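Local coordinates for protein transcriptional regulator (Streptococcus pneumoniae, PDB 2GNP) that probably serves as a sugar-responsive transcriptional regulator, this chain being a putative sugar-binding domain with a Rossmann-like fold, at residues L39-S44 / V73-S78; N53-N58 / L151-V156; K67-L72 / N103-E108; E189-F194 / E216-I221. All coordinates share one frame; numbering follows the deposited sequence.

Contact 1 of 4, residues L39-S44 / V73-S78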
loop_
_atom_site.group_PDB
_atom_site.type_symbol
_atom_site.label_atom_id
_atom_site.label_comp_id
_atom_site.label_asym_id
_atom_site.label_seq_id
_atom_site.Cartn_x
_atom_site.Cartn_y
_atom_site.Cartn_z
ATOM N N LEU A 39 12.845 -6.993 -13.671
ATOM C CA LEU A 39 11.391 -6.926 -13.551
ATOM C C LEU A 39 11.051 -5.811 -12.571
ATOM O O LEU A 39 10.227 -4.965 -12.897
ATOM C CB LEU A 39 10.791 -8.251 -13.081
ATOM C CG LEU A 39 9.273 -8.203 -12.833
ATOM C CD1 LEU A 39 8.476 -7.872 -14.085
ATOM C CD2 LEU A 39 8.786 -9.581 -12.279
ATOM N N SER A 40 11.723 -5.767 -11.410
ATOM C CA SER A 40 11.456 -4.679 -10.436
ATOM C C SER A 40 11.745 -3.299 -11.031
ATOM O O SER A 40 10.997 -2.350 -10.795
ATOM C CB SER A 40 12.252 -4.927 -9.147
ATOM O OG SER A 40 12.098 -3.826 -8.256
ATOM N N GLU A 41 12.807 -3.161 -11.834
ATOM C CA GLU A 41 13.032 -1.884 -12.519
ATOM C C GLU A 41 11.861 -1.489 -13.429
ATOM O O GLU A 41 11.463 -0.321 -13.484
ATOM C CB GLU A 41 14.335 -1.910 -13.348
ATOM C CG GLU A 41 14.872 -0.526 -13.777
ATOM C CD GLU A 41 14.222 0.044 -15.036
ATOM O OE1 GLU A 41 13.598 -0.712 -15.820
ATOM O OE2 GLU A 41 14.343 1.271 -15.261
ATOM N N ARG A 42 11.339 -2.459 -14.172
ATOM C CA ARG A 42 10.329 -2.168 -15.184
ATOM C C ARG A 42 9.044 -1.709 -14.513
ATOM O O ARG A 42 8.444 -0.744 -14.955
ATOM C CB ARG A 42 10.058 -3.403 -16.014
ATOM C CG ARG A 42 9.360 -3.094 -17.368
ATOM C CD ARG A 42 9.788 -4.116 -18.494
ATOM N NE ARG A 42 9.425 -5.430 -18.071
ATOM C CZ ARG A 42 10.178 -6.508 -18.087
ATOM N NH1 ARG A 42 11.426 -6.546 -18.626
ATOM N NH2 ARG A 42 9.637 -7.573 -17.581
ATOM N N ILE A 43 8.688 -2.401 -13.431
ATOM C CA ILE A 43 7.471 -2.096 -12.685
ATOM C C ILE A 43 7.673 -0.739 -12.009
ATOM O O ILE A 43 6.800 0.121 -12.074
ATOM C CB ILE A 43 7.153 -3.203 -11.655
ATOM C CG1 ILE A 43 6.736 -4.501 -12.365
ATOM C CG2 ILE A 43 6.066 -2.742 -10.666
ATOM C CD1 ILE A 43 6.679 -5.701 -11.456
ATOM N N SER A 44 8.828 -0.559 -11.399
ATOM C CA SER A 44 9.121 0.693 -10.681
ATOM C C SER A 44 9.107 1.906 -11.575
ATOM O O SER A 44 8.677 2.992 -11.145
ATOM C CB SER A 44 10.458 0.618 -9.935
ATOM O OG SER A 44 10.447 -0.377 -8.961
ATOM N N VAL A 73 10.211 5.419 -5.564
ATOM C CA VAL A 73 10.734 6.712 -5.125
ATOM C C VAL A 73 12.152 6.956 -5.697
ATOM O O VAL A 73 12.490 8.052 -6.141
ATOM C CB VAL A 73 10.717 6.870 -3.586
ATOM C CG1 VAL A 73 11.406 8.196 -3.226
ATOM C CG2 VAL A 73 9.243 6.947 -3.121
ATOM N N ASP A 74 12.961 5.924 -5.703
ATOM C CA ASP A 74 14.345 6.051 -6.250
ATOM C C ASP A 74 14.308 6.562 -7.708
ATOM O O ASP A 74 15.182 7.360 -8.162
ATOM C CB ASP A 74 15.025 4.694 -6.248
ATOM C CG ASP A 74 15.550 4.271 -4.894
ATOM O OD1 ASP A 74 15.569 5.063 -3.939
ATOM O OD2 ASP A 74 15.988 3.093 -4.796
ATOM N N LEU A 75 13.312 6.099 -8.473
ATOM C CA LEU A 75 13.265 6.453 -9.913
ATOM C C LEU A 75 12.520 7.684 -10.309
ATOM O O LEU A 75 12.727 8.237 -11.418
ATOM C CB LEU A 75 12.722 5.285 -10.727
ATOM C CG LEU A 75 13.428 3.942 -10.568
ATOM C CD1 LEU A 75 12.778 2.942 -11.516
ATOM C CD2 LEU A 75 14.960 4.051 -10.852
ATOM N N ILE A 76 11.593 8.147 -9.451
ATOM C CA ILE A 76 10.715 9.193 -9.889
ATOM C C ILE A 76 11.471 10.506 -10.142
ATOM O O ILE A 76 12.396 10.855 -9.365
ATOM C CB ILE A 76 9.544 9.394 -8.864
ATOM C CG1 ILE A 76 8.422 10.239 -9.474
ATOM C CG2 ILE A 76 10.068 10.015 -7.552
ATOM C CD1 ILE A 76 7.126 10.185 -8.617
ATOM N N HIS A 77 11.055 11.229 -11.193
ATOM C CA HIS A 77 11.685 12.522 -11.547
ATOM C C HIS A 77 11.064 13.653 -10.781
ATOM O O HIS A 77 9.821 13.716 -10.618
ATOM C CB HIS A 77 11.600 12.825 -13.066
ATOM C CG HIS A 77 12.565 13.881 -13.491
ATOM N ND1 HIS A 77 12.253 15.230 -13.497
ATOM C CD2 HIS A 77 13.869 13.794 -13.852
ATOM C CE1 HIS A 77 13.325 15.924 -13.843
ATOM N NE2 HIS A 77 14.310 15.077 -14.083
ATOM N N SER A 78 11.902 14.591 -10.334
ATOM C CA SER A 78 11.396 15.813 -9.672
ATOM C C SER A 78 10.407 16.603 -10.545
ATOM O O SER A 78 10.392 16.475 -11.784
ATOM C CB SER A 78 12.572 16.723 -9.285
ATOM O OG SER A 78 13.169 17.230 -10.478
#
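Leu75, near the C-terminal end of helix 67-75, reaches Ser44 on helix 36-54, and a single methyl makes the contact. CB of Leu75 leaves the backbone toward residues 39-44 but stays 4.7 Å from Ser44 O, the nearest atom there. CG continues in the same direction, set beside the backbone N and anti to the carbonyl carbon (chi1 -55°), which aims the branch across the groove. There the two methyls part. CD1 of Leu75 lands 3.6 Å from Ser44 CB, 3.8 Å from Ser44 C, and 4.0 Å from Glu41 O one turn earlier. CD2 leads away from this patch. Glu41 forms the outer margin, its OE2 being 4.4 Å from Leu75 CD1. The hydroxyl of Ser44 is turned back on its own helix, which leaves CB facing the methyl: Ser44 OG bonds to Ser40 O at 2.7 Å. That oxygen also receives Ser44 N, the two donors arriving from opposite faces of the carbonyl plane. Gln45, next on the same helix, also touches Leu75. Helices 36-54 and 67-75 flank strand 60-63 in sequence, and such side-by-side helix packing is typical of the helical layers of a Rossmann-like alpha/beta fold.

Contact 2 of 4, residues N53-N58 / L151-V156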
loop_
_atom_site.group_PDB
_atom_site.type_symbol
_atom_site.label_atom_id
_atom_site.label_comp_id
_atom_site.label_asym_id
_atom_site.label_seq_id
_atom_site.Cartn_x
_atom_site.Cartn_y
_atom_site.Cartn_z
ATOM N N ASN A 53 2.836 11.960 -12.757
ATOM C CA ASN A 53 1.706 12.561 -13.472
ATOM C C ASN A 53 0.474 12.905 -12.632
ATOM O O ASN A 53 -0.328 13.798 -12.978
ATOM C CB ASN A 53 1.335 11.649 -14.641
ATOM C CG ASN A 53 2.247 11.868 -15.837
ATOM O OD1 ASN A 53 2.855 12.947 -15.965
ATOM N ND2 ASN A 53 2.350 10.864 -16.721
ATOM N N LEU A 54 0.309 12.158 -11.541
ATOM C CA LEU A 54 -0.779 12.356 -10.597
ATOM C C LEU A 54 -0.526 13.552 -9.710
ATOM O O LEU A 54 -1.461 14.231 -9.281
ATOM C CB LEU A 54 -0.998 11.104 -9.734
ATOM C CG LEU A 54 -1.469 9.805 -10.418
ATOM C CD1 LEU A 54 -1.634 8.689 -9.366
ATOM C CD2 LEU A 54 -2.760 10.010 -11.260
ATOM N N ILE A 55 0.752 13.832 -9.429
ATOM C CA ILE A 55 1.091 14.887 -8.499
ATOM C C ILE A 55 0.926 16.279 -9.110
ATOM O O ILE A 55 1.537 16.607 -10.132
ATOM C CB ILE A 55 2.488 14.694 -7.846
ATOM C CG1 ILE A 55 2.511 13.352 -7.083
ATOM C CG2 ILE A 55 2.795 15.849 -6.881
ATOM C CD1 ILE A 55 3.950 12.863 -6.584
ATOM N N ASP A 56 0.088 17.070 -8.470
ATOM C CA ASP A 56 -0.150 18.444 -8.873
ATOM C C ASP A 56 -0.051 19.373 -7.688
ATOM O O ASP A 56 0.017 18.955 -6.548
ATOM C CB ASP A 56 -1.572 18.534 -9.455
ATOM C CG ASP A 56 -1.707 17.872 -10.833
ATOM O OD1 ASP A 56 -0.799 17.999 -11.702
ATOM O OD2 ASP A 56 -2.783 17.264 -11.075
ATOM N N ASP A 57 -0.016 20.674 -7.957
ATOM C CA ASP A 57 -0.144 21.657 -6.894
ATOM C C ASP A 57 -1.246 21.379 -5.885
ATOM O O ASP A 57 -2.342 20.857 -6.260
ATOM C CB ASP A 57 -0.450 23.060 -7.426
ATOM C CG ASP A 57 0.591 23.560 -8.405
ATOM O OD1 ASP A 57 1.756 23.068 -8.436
ATOM O OD2 ASP A 57 0.184 24.470 -9.169
ATOM N N ASN A 58 -0.926 21.703 -4.642
ATOM C CA ASN A 58 -1.866 21.764 -3.518
ATOM C C ASN A 58 -2.265 20.367 -2.960
ATOM O O ASN A 58 -3.006 20.287 -1.979
ATOM C CB ASN A 58 -3.129 22.557 -3.899
ATOM C CG ASN A 58 -2.822 23.965 -4.315
ATOM O OD1 ASN A 58 -2.020 24.667 -3.670
ATOM N ND2 ASN A 58 -3.470 24.408 -5.393
ATOM N N LEU A 151 -7.120 13.143 2.193
ATOM C CA LEU A 151 -5.988 12.999 1.273
ATOM C C LEU A 151 -6.461 12.959 -0.170
ATOM O O LEU A 151 -7.562 12.497 -0.494
ATOM C CB LEU A 151 -5.257 11.715 1.544
ATOM C CG LEU A 151 -4.517 11.745 2.895
ATOM C CD1 LEU A 151 -3.891 10.325 3.036
ATOM C CD2 LEU A 151 -3.478 12.862 3.061
ATOM N N ASP A 152 -5.599 13.480 -1.042
ATOM C CA ASP A 152 -5.841 13.410 -2.479
ATOM C C ASP A 152 -5.329 12.104 -3.105
ATOM O O ASP A 152 -5.963 11.554 -3.994
ATOM C CB ASP A 152 -5.159 14.576 -3.195
ATOM C CG ASP A 152 -5.774 15.899 -2.798
ATOM O OD1 ASP A 152 -6.945 16.130 -3.172
ATOM O OD2 ASP A 152 -5.157 16.653 -2.048
ATOM N N ILE A 153 -4.149 11.675 -2.656
ATOM C CA ILE A 153 -3.502 10.480 -3.230
ATOM C C ILE A 153 -2.991 9.666 -2.060
ATOM O O ILE A 153 -2.610 10.235 -1.055
ATOM C CB ILE A 153 -2.316 10.863 -4.084
ATOM C CG1 ILE A 153 -2.812 11.648 -5.310
ATOM C CG2 ILE A 153 -1.493 9.599 -4.453
ATOM C CD1 ILE A 153 -1.595 12.259 -6.079
ATOM N N ALA A 154 -3.114 8.358 -2.170
ATOM C CA ALA A 154 -2.382 7.443 -1.242
ATOM C C ALA A 154 -1.496 6.595 -2.137
ATOM O O ALA A 154 -1.931 6.205 -3.213
ATOM C CB ALA A 154 -3.335 6.561 -0.526
ATOM N N VAL A 155 -0.306 6.265 -1.651
ATOM C CA VAL A 155 0.649 5.367 -2.346
ATOM C C VAL A 155 0.982 4.276 -1.370
ATOM O O VAL A 155 1.545 4.577 -0.343
ATOM C CB VAL A 155 1.921 6.109 -2.812
ATOM C CG1 VAL A 155 2.755 5.229 -3.823
ATOM C CG2 VAL A 155 1.485 7.458 -3.527
ATOM N N VAL A 156 0.701 3.018 -1.749
ATOM C CA VAL A 156 0.804 1.912 -0.777
ATOM C C VAL A 156 1.377 0.631 -1.451
ATOM O O VAL A 156 1.235 0.405 -2.669
ATOM C CB VAL A 156 -0.578 1.563 -0.159
ATOM C CG1 VAL A 156 -1.199 2.782 0.519
ATOM C CG2 VAL A 156 -1.534 0.914 -1.205
HETATM O O HOH W 1 -5.596 19.189 -1.667
#
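Ile153 pushes its outermost methyl against the end of helix 36-54, where Leu54 and Ile55 receive it. Its CG1 branch is anti to the carbonyl carbon (chi1 -66°) and the chain then runs on extended, carrying CD1 to its full reach away from the strand. That methyl sits 3.8 Å from O of Leu54 and 3.9 Å from CB of Leu54, thus touching backbone and side-chain root together. Leu54 is also extended (chi2 -179°), but its branch passes Ile153 CD1 at a greater distance, leaving CB as the contact atom. Ile55, the first residue after the helix to leave helical backbone angles, adds a looser touch: its CG1 is 4.4 Å from Ile153 CD1. A second, polar link lies farther along the loop. Asn58, with the positive phi of a left-handed residue, presents its carbonyl to a water 2.8 Å from Asn58 O and 2.6 Å from Asp152 OD2. The same carboxylate oxygen accepts the backbone N of Lys60, while the Asn58 amide oxygen turns to Asn83. Strand 60-63 borders the contact, pairing in parallel with strand 153-160; Ile61 packs on both Ile55 and Ile153, and helix 102-113 meets Ile55 through Met109 and Phe113.

Contact 3 of 4, residues K67-L72 / N103-E108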
loop_
_atom_site.group_PDB
_atom_site.type_symbol
_atom_site.label_atom_id
_atom_site.label_comp_id
_atom_site.label_asym_id
_atom_site.label_seq_id
_atom_site.Cartn_x
_atom_site.Cartn_y
_atom_site.Cartn_z
ATOM N N LYS A 67 9.437 -2.013 0.241
ATOM C CA LYS A 67 10.340 -2.104 -0.928
ATOM C C LYS A 67 9.782 -1.570 -2.222
ATOM O O LYS A 67 10.470 -0.834 -2.911
ATOM C CB LYS A 67 10.862 -3.544 -1.164
ATOM C CG LYS A 67 11.826 -3.694 -2.376
ATOM C CD LYS A 67 12.185 -5.210 -2.575
ATOM C CE LYS A 67 13.184 -5.470 -3.699
ATOM N NZ LYS A 67 12.639 -5.251 -5.071
ATOM N N SER A 68 8.552 -1.965 -2.592
ATOM C CA SER A 68 7.945 -1.468 -3.828
ATOM C C SER A 68 7.924 0.065 -3.864
ATOM O O SER A 68 8.239 0.682 -4.885
ATOM C CB SER A 68 6.493 -1.984 -3.979
ATOM O OG SER A 68 6.476 -3.376 -4.333
ATOM N N LEU A 69 7.653 0.663 -2.708
ATOM C CA LEU A 69 7.553 2.122 -2.685
ATOM C C LEU A 69 8.945 2.727 -2.785
ATOM O O LEU A 69 9.161 3.713 -3.512
ATOM C CB LEU A 69 6.815 2.585 -1.428
ATOM C CG LEU A 69 5.346 2.194 -1.425
ATOM C CD1 LEU A 69 4.592 3.030 -0.387
ATOM C CD2 LEU A 69 4.722 2.131 -2.819
ATOM N N SER A 70 9.884 2.156 -2.036
ATOM C CA SER A 70 11.263 2.676 -2.073
ATOM C C SER A 70 11.785 2.623 -3.507
ATOM O O SER A 70 12.400 3.561 -4.013
ATOM C CB SER A 70 12.149 1.901 -1.121
ATOM O OG SER A 70 13.498 2.381 -1.219
ATOM N N ASN A 71 11.503 1.516 -4.179
ATOM C CA ASN A 71 11.975 1.332 -5.565
ATOM C C ASN A 71 11.382 2.366 -6.529
ATOM O O ASN A 71 12.027 2.810 -7.474
ATOM C CB ASN A 71 11.678 -0.105 -6.015
ATOM C CG ASN A 71 12.519 -1.177 -5.278
ATOM O OD1 ASN A 71 13.562 -0.895 -4.614
ATOM N ND2 ASN A 71 12.094 -2.420 -5.429
ATOM N N LEU A 72 10.117 2.774 -6.313
ATOM C CA LEU A 72 9.572 3.749 -7.218
ATOM C C LEU A 72 10.110 5.123 -6.866
ATOM O O LEU A 72 10.430 5.885 -7.774
ATOM C CB LEU A 72 8.036 3.669 -7.261
ATOM C CG LEU A 72 7.106 4.551 -6.476
ATOM C CD1 LEU A 72 7.213 6.067 -6.850
ATOM C CD2 LEU A 72 5.628 4.011 -6.623
ATOM N N ASN A 103 8.931 7.246 7.037
ATOM C CA ASN A 103 9.479 8.609 7.210
ATOM C C ASN A 103 10.611 8.865 6.218
ATOM O O ASN A 103 10.766 9.998 5.739
ATOM C CB ASN A 103 9.989 8.808 8.625
ATOM C CG ASN A 103 8.856 8.857 9.630
ATOM O OD1 ASN A 103 7.683 9.110 9.298
ATOM N ND2 ASN A 103 9.217 8.630 10.901
ATOM N N THR A 104 11.406 7.838 5.925
ATOM C CA THR A 104 12.397 7.929 4.852
ATOM C C THR A 104 11.777 8.254 3.485
ATOM O O THR A 104 12.273 9.104 2.733
ATOM C CB THR A 104 13.295 6.690 4.719
ATOM O OG1 THR A 104 13.990 6.498 5.943
ATOM C CG2 THR A 104 14.337 6.908 3.576
ATOM N N LEU A 105 10.714 7.532 3.160
ATOM C CA LEU A 105 10.052 7.747 1.873
ATOM C C LEU A 105 9.471 9.126 1.815
ATOM O O LEU A 105 9.551 9.789 0.799
ATOM C CB LEU A 105 8.947 6.695 1.671
ATOM C CG LEU A 105 9.427 5.243 1.624
ATOM C CD1 LEU A 105 8.239 4.279 1.560
ATOM C CD2 LEU A 105 10.461 5.037 0.479
ATOM N N ILE A 106 8.747 9.533 2.864
ATOM C CA ILE A 106 8.224 10.920 2.856
ATOM C C ILE A 106 9.365 11.964 2.656
ATOM O O ILE A 106 9.247 12.866 1.826
ATOM C CB ILE A 106 7.525 11.153 4.198
ATOM C CG1 ILE A 106 6.206 10.365 4.214
ATOM C CG2 ILE A 106 7.275 12.624 4.501
ATOM C CD1 ILE A 106 5.566 10.292 5.628
ATOM N N TYR A 107 10.454 11.830 3.395
ATOM C CA TYR A 107 11.597 12.754 3.204
ATOM C C TYR A 107 12.104 12.783 1.746
ATOM O O TYR A 107 12.286 13.890 1.138
ATOM C CB TYR A 107 12.752 12.388 4.157
ATOM C CG TYR A 107 13.891 13.360 3.931
ATOM C CD1 TYR A 107 13.708 14.720 4.171
ATOM C CD2 TYR A 107 15.121 12.921 3.435
ATOM C CE1 TYR A 107 14.731 15.634 3.968
ATOM C CE2 TYR A 107 16.170 13.827 3.221
ATOM C CZ TYR A 107 15.953 15.178 3.471
ATOM O OH TYR A 107 16.967 16.099 3.252
ATOM N N GLU A 108 12.280 11.582 1.181
ATOM C CA GLU A 108 12.809 11.489 -0.201
ATOM C C GLU A 108 11.851 12.149 -1.189
ATOM O O GLU A 108 12.283 12.836 -2.148
ATOM C CB GLU A 108 13.174 10.069 -0.588
ATOM C CG GLU A 108 14.326 9.534 0.266
ATOM C CD GLU A 108 15.671 10.261 0.100
ATOM O OE1 GLU A 108 15.869 11.114 -0.812
ATOM O OE2 GLU A 108 16.579 9.940 0.896
#
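Leu105 spreads its two methyls over CB of Leu69 and the backbone of Ser70, one methyl to each residue. CD1 of Leu105 rests 3.7 Å from CB of Leu69, and the nearer methyl of that leucine, CD1, lies 4.3 Å from the same atom, a wider approach. CD2 of Leu105 comes down on the neighbouring residue, 3.6 Å from CA of Ser70, with Ser70 CB at 3.9 Å and Ser70 N equally distant. The fork of the leucine therefore straddles the step from one residue to the next along helix 67-75. It is placed there by CG standing anti to the carbonyl carbon (chi1 -62°), with both methyls advanced toward the other helix. The CA atoms of Ser70 and Leu105 are 6.5 Å apart, a close approach consistent with the small side chain of Ser70. Its hydroxyl is swung anti to the backbone N, and OG makes a weak bond to Lys99 O, in the loop leading to helix 102-113. Leu69 sends its branch onward to the sheet, where Phe63 touches both Leu69 and Leu105. The two helices follow successive strands of the parallel part of that sheet: helix 67-75 makes the crossover from strand 60-63 to strand 85-88, and helix 102-113 that from strand 85-88 to strand 116-117. All three touching residues are buried, and their meeting is carbon against carbon, save for the backbone nitrogen of Ser70. The attraction accordingly rests on shape and the exclusion of water rather than on directional bonds.

Contact 4 of 4, residues E189-F194 / E216-I221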
loop_
_atom_site.group_PDB
_atom_site.type_symbol
_atom_site.label_atom_id
_atom_site.label_comp_id
_atom_site.label_asym_id
_atom_site.label_seq_id
_atom_site.Cartn_x
_atom_site.Cartn_y
_atom_site.Cartn_z
ATOM N N GLU A 189 -2.007 -7.710 4.233
ATOM C CA GLU A 189 -2.177 -6.382 4.886
ATOM C C GLU A 189 -1.951 -5.235 3.942
ATOM O O GLU A 189 -1.251 -5.369 2.933
ATOM C CB GLU A 189 -1.405 -6.171 6.175
ATOM C CG GLU A 189 0.106 -5.898 6.159
ATOM C CD GLU A 189 0.723 -4.684 5.391
ATOM O OE1 GLU A 189 0.342 -3.456 5.384
ATOM O OE2 GLU A 189 1.745 -4.991 4.697
ATOM N N ILE A 190 -2.619 -4.134 4.276
ATOM C CA ILE A 190 -2.446 -2.871 3.559
ATOM C C ILE A 190 -2.521 -1.794 4.614
ATOM O O ILE A 190 -3.375 -1.830 5.498
ATOM C CB ILE A 190 -3.527 -2.756 2.429
ATOM C CG1 ILE A 190 -3.212 -1.610 1.447
ATOM C CG2 ILE A 190 -5.019 -2.644 3.012
ATOM C CD1 ILE A 190 -4.149 -1.638 0.163
ATOM N N CYS A 191 -1.605 -0.814 4.563
ATOM C CA CYS A 191 -1.536 0.221 5.600
ATOM C C CYS A 191 -1.496 -0.387 7.022
ATOM O O CYS A 191 -2.036 0.190 7.942
ATOM C CB CYS A 191 -2.678 1.211 5.501
ATOM S SG CYS A 191 -2.542 2.197 3.978
ATOM N N CYS A 192 -0.868 -1.541 7.130
ATOM C CA CYS A 192 -0.673 -2.248 8.381
ATOM C C CYS A 192 -1.965 -2.782 9.009
ATOM O O CYS A 192 -1.992 -3.076 10.212
ATOM C CB CYS A 192 0.127 -1.329 9.352
ATOM S SG CYS A 192 1.773 -0.915 8.666
ATOM N N ARG A 193 -2.999 -2.932 8.196
ATOM C CA ARG A 193 -4.281 -3.559 8.596
ATOM C C ARG A 193 -4.437 -4.862 7.882
ATOM O O ARG A 193 -4.155 -4.956 6.684
ATOM C CB ARG A 193 -5.461 -2.638 8.429
ATOM C CG ARG A 193 -5.283 -1.424 9.393
ATOM C CD ARG A 193 -6.410 -0.440 9.117
ATOM N NE ARG A 193 -6.347 0.739 9.989
ATOM C CZ ARG A 193 -6.635 0.722 11.285
ATOM N NH1 ARG A 193 -7.015 -0.445 11.866
ATOM N NH2 ARG A 193 -6.537 1.843 12.031
ATOM N N PHE A 194 -4.860 -5.864 8.650
ATOM C CA PHE A 194 -4.857 -7.261 8.216
ATOM C C PHE A 194 -6.239 -7.639 7.788
ATOM O O PHE A 194 -7.202 -7.368 8.512
ATOM C CB PHE A 194 -4.324 -8.149 9.367
ATOM C CG PHE A 194 -2.848 -7.883 9.636
ATOM C CD1 PHE A 194 -1.894 -8.582 8.914
ATOM C CD2 PHE A 194 -2.435 -6.880 10.519
ATOM C CE1 PHE A 194 -0.554 -8.319 9.092
ATOM C CE2 PHE A 194 -1.047 -6.594 10.672
ATOM C CZ PHE A 194 -0.134 -7.335 9.969
ATOM N N GLU A 216 -11.742 2.239 5.814
ATOM C CA GLU A 216 -12.808 3.149 5.415
ATOM C C GLU A 216 -12.295 4.452 4.816
ATOM O O GLU A 216 -12.720 4.865 3.721
ATOM C CB GLU A 216 -13.697 3.411 6.635
ATOM C CG GLU A 216 -14.830 4.387 6.434
ATOM C CD GLU A 216 -15.928 3.886 5.501
ATOM O OE1 GLU A 216 -16.100 2.632 5.283
ATOM O OE2 GLU A 216 -16.614 4.775 4.947
ATOM N N ASP A 217 -11.322 5.068 5.478
ATOM C CA ASP A 217 -10.748 6.286 4.935
ATOM C C ASP A 217 -9.876 5.973 3.707
ATOM O O ASP A 217 -9.965 6.689 2.674
ATOM C CB ASP A 217 -9.982 7.046 5.996
ATOM C CG ASP A 217 -10.923 7.742 7.004
ATOM O OD1 ASP A 217 -12.047 8.136 6.576
ATOM O OD2 ASP A 217 -10.488 7.947 8.165
ATOM N N LEU A 218 -9.058 4.924 3.797
ATOM C CA LEU A 218 -8.226 4.579 2.615
ATOM C C LEU A 218 -9.050 4.414 1.354
ATOM O O LEU A 218 -8.706 4.972 0.311
ATOM C CB LEU A 218 -7.431 3.304 2.896
ATOM C CG LEU A 218 -6.630 2.841 1.689
ATOM C CD1 LEU A 218 -5.476 3.794 1.393
ATOM C CD2 LEU A 218 -6.055 1.420 2.076
ATOM N N LYS A 219 -10.152 3.696 1.465
ATOM C CA LYS A 219 -10.908 3.298 0.291
ATOM C C LYS A 219 -11.770 4.412 -0.300
ATOM O O LYS A 219 -12.414 4.225 -1.320
ATOM C CB LYS A 219 -11.709 2.020 0.536
ATOM C CG LYS A 219 -12.984 2.204 1.297
ATOM C CD LYS A 219 -13.498 0.885 1.828
ATOM C CE LYS A 219 -14.977 0.938 2.202
ATOM N NZ LYS A 219 -15.533 -0.309 2.859
ATOM N N ASN A 220 -11.764 5.565 0.364
ATOM C CA ASN A 220 -12.463 6.749 -0.126
ATOM C C ASN A 220 -11.538 7.864 -0.612
ATOM O O ASN A 220 -12.020 8.923 -1.035
ATOM C CB ASN A 220 -13.414 7.229 0.972
ATOM C CG ASN A 220 -14.704 6.408 0.995
ATOM O OD1 ASN A 220 -15.580 6.680 0.161
ATOM N ND2 ASN A 220 -14.828 5.399 1.898
ATOM N N ILE A 221 -10.216 7.617 -0.551
ATOM C CA ILE A 221 -9.249 8.556 -1.166
ATOM C C ILE A 221 -9.487 8.586 -2.668
ATOM O O ILE A 221 -9.614 7.533 -3.301
ATOM C CB ILE A 221 -7.778 8.142 -0.836
ATOM C CG1 ILE A 221 -7.564 8.344 0.663
ATOM C CG2 ILE A 221 -6.781 8.961 -1.715
ATOM C CD1 ILE A 221 -6.228 7.800 1.242
#
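Apolar packing joins the segments, and Leu218 supplies it with one methyl. Leu218 CD2 is 4.1 Å from CD1 of Ile190 and equally far from SG of Cys191, so it meets two successive residues of the hairpin. The isoleucine and leucine side chains cross at a slant; Ile190 extends its CG1 branch away from its own N (chi1 -167°), bringing CD1 forward. Val156 of the central strand touches both Ile190 and Cys191, and Leu218 packs on Ala154.

Backbone hydrogen bonds shape each partner. Ile190 and Arg193 exchange two of them around a type I' turn, with Cys191 and Cys192 at its corners, both having positive phi. On the other side Ile221 N reaches Leu218 O at 3.2 Å, closing a type I turn that starts at Leu218.

Polar side chains reinforce these turns. Glu189 OE1 accepts Cys192 N at 2.9 Å on its anti side, tying the hairpin tip to the strand before it. Asn220 ND2 points almost straight at Glu216 O, 2.8 Å away with an N-H...O angle of 179°, holding the turn to the helix. Lys219 and Glu216 form a long salt bridge. Arg193 turns to Glu201 and to nearby carbonyls.

A two-residue beta hairpin on a type I' turn is the motif here, its first strand antiparallel to strand 153-160, with Ile190 and Cys191 packed on Leu218 of the short helix 215-218.

Contact 3 touches two of the others. It meets contact 1, their centres 11 Å apart, through helix 67-75, where Asn71 CB comes 3.2 Å from Ser44 OG. It also touches contact 2, where Leu69 CD1 is 3.4 Å from Val155 O. Contacts 1 and 2 share helix 36-54 yet stay apart, with centres 17 Å from each other. Contact 4 joins contact 2 by the sheet, in which strands 153-160 and 188-190 are neighbours: Cys191 SG lies 3.8 Å from Val156 CG1. From the loop after helix 215-218, Ile221 CD1 also packs 3.6 Å from Ala154 CB. Contacts 1 and 4 are farthest apart, at 23 Å between centres. All four lie within the putative sugar-binding domain.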